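Side-chain contacts in sulfite dehydrogenase (Paracoccus pantotrophus, PDB 2XTS), which probably oxidises protein-bound sulfane sulfur at a molybdenum-molybdopterin centre and passes the electrons to heme c of its cytochrome partner: residues 151-154 and 155-158; 99-103 and 104-108. One frame throughout, in Å; residues are numbered along the deposited sequence.

Contact 1 (151-154 and 155-158); sequences VPLS and VLLA
Val151 and Pro152 meet Val155 and Leu156 in a local contact at the start of helix 153-160, where strand 143-152 runs without a loop into the helix. The CG1 methyl of Val151 reaches CD2 of Leu156 at 4.0 Å, the two side chains crossing at about a right angle. That methyl gets there because CG1 stands anti to the backbone N of Val151 (chi1 173°), on the carbonyl side that faces the coming turn. The other branch of Leu156 goes to Leu153: its CD1 is 4.1 Å from Leu153 CD2, the two side chains meeting at a slant. On the outer side, in the conformer described here, one of two for Val155, the pyrrolidine ring of Pro152 and the side chain of Val155 run alongside each other and point the same way, with CG of Pro152 3.7 Å from CG2 of Val155.

Pro152 is the N-cap, and the turn begins with its carbonyl: Val155 N donates to Pro152 O over 3.1 Å, arriving well above the carbonyl plane in a bent bond. The regular i to i+4 pattern follows, a straight 2.8 Å bond from Leu157 N to Leu153 O and one of 3.0 Å from Ala158 N to Ser154 O.

Leu156 also packs on Leu194 of strand 193-198 and on Leu89 and Ile91 of strand 89-93, so this helix bridges two sheets of the molybdopterin-binding domain. With an alanine here, Val151 CG1 and Leu153 CD2 would probably lose the branches that meet them, and a gap would open toward Leu194, Leu89 and Ile91. Leu153 and Leu157 turn to Val188 of helix 185-191, and Phe109 covers Val151 and Val155.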
# COMPACT_ATOMS: atom_id res chain seq x y z
N VAL A 151 6.76 15.05 8.68
CA VAL A 151 6.78 16.43 9.12
C VAL A 151 7.51 17.25 8.05
O VAL A 151 8.58 16.85 7.59
CB VAL A 151 7.51 16.54 10.49
CG1 VAL A 151 7.71 17.99 10.89
CG2 VAL A 151 6.80 15.73 11.57
N PRO A 152 6.96 18.42 7.68
CA PRO A 152 7.67 19.27 6.73
C PRO A 152 8.99 19.76 7.27
O PRO A 152 9.08 20.12 8.46
CB PRO A 152 6.74 20.46 6.52
CG PRO A 152 5.67 20.33 7.48
CD PRO A 152 5.70 19.02 8.14
N LEU A 153 10.02 19.80 6.43
CA LEU A 153 11.29 20.36 6.91
C LEU A 153 11.15 21.78 7.44
O LEU A 153 11.87 22.17 8.36
CB LEU A 153 12.39 20.30 5.85
CG LEU A 153 12.88 18.90 5.46
CD1 LEU A 153 14.18 19.03 4.64
CD2 LEU A 153 13.05 17.97 6.66
N SER A 154 10.24 22.55 6.85
CA SER A 154 10.06 23.93 7.30
C SER A 154 9.78 24.02 8.79
O SER A 154 10.28 24.93 9.47
CB SER A 154 8.94 24.59 6.51
OG SER A 154 7.70 23.94 6.70
N VAL A 155 8.99 23.10 9.34
CA VAL A 155 8.65 23.20 10.75
C VAL A 155 9.83 22.79 11.64
O VAL A 155 10.03 23.37 12.71
CB VAL A 155 7.38 22.43 11.11
CG1 VAL A 155 6.98 22.75 12.54
CG2 VAL A 155 6.23 22.80 10.16
N LEU A 156 10.63 21.82 11.19
CA LEU A 156 11.82 21.44 11.96
C LEU A 156 12.84 22.56 11.95
O LEU A 156 13.44 22.89 12.98
CB LEU A 156 12.45 20.20 11.36
CG LEU A 156 11.56 18.96 11.38
CD1 LEU A 156 12.31 17.81 10.67
CD2 LEU A 156 11.18 18.57 12.78
N LEU A 157 13.03 23.15 10.77
CA LEU A 157 14.01 24.21 10.60
C LEU A 157 13.62 25.44 11.41
O LEU A 157 14.49 26.12 11.95
CB LEU A 157 14.19 24.54 9.13
CG LEU A 157 14.90 23.42 8.36
CD1 LEU A 157 14.82 23.66 6.86
CD2 LEU A 157 16.36 23.24 8.77
N ALA A 158 12.33 25.71 11.51
CA ALA A 158 11.81 26.79 12.35
C ALA A 158 12.21 26.66 13.83
O ALA A 158 12.41 27.68 14.50
CB ALA A 158 10.29 26.88 12.21

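Contact 2 (99-103 and 104-108); sequences LVFTF and EDLLR
Thr102 and Asp105 grip each other by reciprocal bonds. Asp105 N donates to Thr102 OG1 over 3.2 Å, while Thr102 N gives a nearly straight bond (168°) to Asp105 OD2 at 3.0 Å, reaching that oxygen from above the carboxylate plane. OG1 is placed for this by a chi1 of 62°, which sets it between the backbone N and the carbonyl carbon of Thr102. Two waters extend the grip: one donates to both Val100 O and Asp105 OD2, the other joins Thr102 OG1 to Glu104 OE2.

Apolar contacts lie beyond. Leu106 CD2 packs 4.0 Å from Phe101 CB, and CB of Asp105 sits at the edge of the Phe101 ring. Leu107 CG approaches Phe103 CE2 to 3.6 Å, the two side chains crossing at a slant, and the Phe103 ring also makes an edge-to-face contact with Phe196. Farther out, Leu99 and Val100 pair antiparallel with a strand of the cytochrome chain, and Arg108 donates to Pro283 O and Lys281 O of the second subunit. The reciprocal pair is a capping box, with Thr102 as N-cap, at the start of the short helix 103-106.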
# COMPACT_ATOMS: atom_id res chain seq x y z
N LEU A 99 20.33 21.93 16.89
CA LEU A 99 19.46 21.03 17.67
C LEU A 99 19.75 19.55 17.42
O LEU A 99 20.23 19.18 16.36
CB LEU A 99 17.98 21.28 17.35
CG LEU A 99 17.45 22.67 17.72
CD1 LEU A 99 16.05 22.88 17.18
CD2 LEU A 99 17.53 22.96 19.22
N VAL A 100 19.45 18.75 18.43
CA VAL A 100 19.40 17.30 18.31
C VAL A 100 17.98 16.88 18.68
O VAL A 100 17.44 17.30 19.74
CB VAL A 100 20.38 16.57 19.23
CG1 VAL A 100 20.13 15.03 19.19
CG2 VAL A 100 21.80 16.92 18.83
N PHE A 101 17.36 16.07 17.83
CA PHE A 101 16.04 15.47 18.05
C PHE A 101 16.15 13.96 18.18
O PHE A 101 16.94 13.31 17.49
CB PHE A 101 15.10 15.73 16.86
CG PHE A 101 14.84 17.18 16.58
CD1 PHE A 101 13.93 17.89 17.34
CD2 PHE A 101 15.49 17.82 15.56
CE1 PHE A 101 13.70 19.23 17.09
CE2 PHE A 101 15.25 19.16 15.30
CZ PHE A 101 14.34 19.86 16.06
N THR A 102 15.35 13.41 19.07
CA THR A 102 15.12 11.99 19.14
C THR A 102 13.91 11.64 18.26
O THR A 102 13.16 12.51 17.84
CB THR A 102 14.81 11.54 20.55
OG1 THR A 102 13.62 12.20 20.98
CG2 THR A 102 15.93 11.94 21.50
N PHE A 103 13.69 10.36 18.01
CA PHE A 103 12.51 9.98 17.26
C PHE A 103 11.22 10.34 18.02
O PHE A 103 10.24 10.79 17.44
CB PHE A 103 12.54 8.50 16.85
CG PHE A 103 11.52 8.18 15.81
CD1 PHE A 103 11.79 8.46 14.47
CD2 PHE A 103 10.28 7.68 16.14
CE1 PHE A 103 10.85 8.24 13.51
CE2 PHE A 103 9.32 7.44 15.17
CZ PHE A 103 9.61 7.72 13.86
N GLU A 104 11.23 10.16 19.33
CA GLU A 104 10.11 10.55 20.17
C GLU A 104 9.73 12.01 19.94
O GLU A 104 8.54 12.34 19.84
CB GLU A 104 10.45 10.28 21.63
CG GLU A 104 9.43 10.74 22.60
CD GLU A 104 9.83 10.45 24.03
OE1 GLU A 104 9.31 9.47 24.60
OE2 GLU A 104 10.66 11.22 24.56
N ASP A 105 10.74 12.89 19.84
CA ASP A 105 10.50 14.30 19.58
C ASP A 105 9.79 14.49 18.23
O ASP A 105 8.88 15.30 18.08
CB ASP A 105 11.80 15.13 19.50
CG ASP A 105 12.58 15.19 20.80
OD1 ASP A 105 11.97 15.17 21.89
OD2 ASP A 105 13.82 15.35 20.69
N LEU A 106 10.28 13.79 17.21
CA LEU A 106 9.78 13.98 15.87
C LEU A 106 8.31 13.60 15.72
O LEU A 106 7.60 14.18 14.90
CB LEU A 106 10.65 13.21 14.90
CG LEU A 106 12.08 13.77 14.77
CD1 LEU A 106 12.92 12.85 13.92
CD2 LEU A 106 12.15 15.19 14.20
N LEU A 107 7.84 12.64 16.52
CA LEU A 107 6.43 12.24 16.52
C LEU A 107 5.51 13.29 17.15
O LEU A 107 4.31 13.09 17.20
CB LEU A 107 6.24 10.91 17.24
CG LEU A 107 6.84 9.68 16.56
CD1 LEU A 107 6.73 8.52 17.53
CD2 LEU A 107 6.11 9.33 15.25
N ARG A 108 6.06 14.40 17.62
CA ARG A 108 5.28 15.44 18.29
C ARG A 108 5.08 16.69 17.46
O ARG A 108 4.35 17.58 17.90
CB ARG A 108 5.93 15.78 19.63
CG ARG A 108 6.08 14.60 20.53
CD ARG A 108 6.85 14.93 21.77
NE ARG A 108 6.10 15.83 22.62
CZ ARG A 108 6.51 16.29 23.79
NH1 ARG A 108 7.71 15.95 24.26
NH2 ARG A 108 5.72 17.08 24.50
O HOH W 1 16.26 15.77 21.83
O HOH W 2 13.25 11.86 23.71

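Overall arrangement
Both contacts mark a strand passing into a helix within the molybdopterin-binding domain, and each is partly buried, yet they start their helices differently. Contact 1 has a proline at the N-cap and relies on backbone bonds and aliphatic packing; contact 2 adds a polar side-chain pair and bound water to backbone bonds and packing that includes two aromatic rings. The two meet directly, their centres about 12 Å apart: Leu156 CD2 lies 3.8 Å from Leu106 CD2, joining their apolar sides, and Leu194 and Leu89 touch both leucines. Contact 1 packs against strands and helices of its own chain, whereas residues of contact 2 also reach the cytochrome and the second copy of the enzyme.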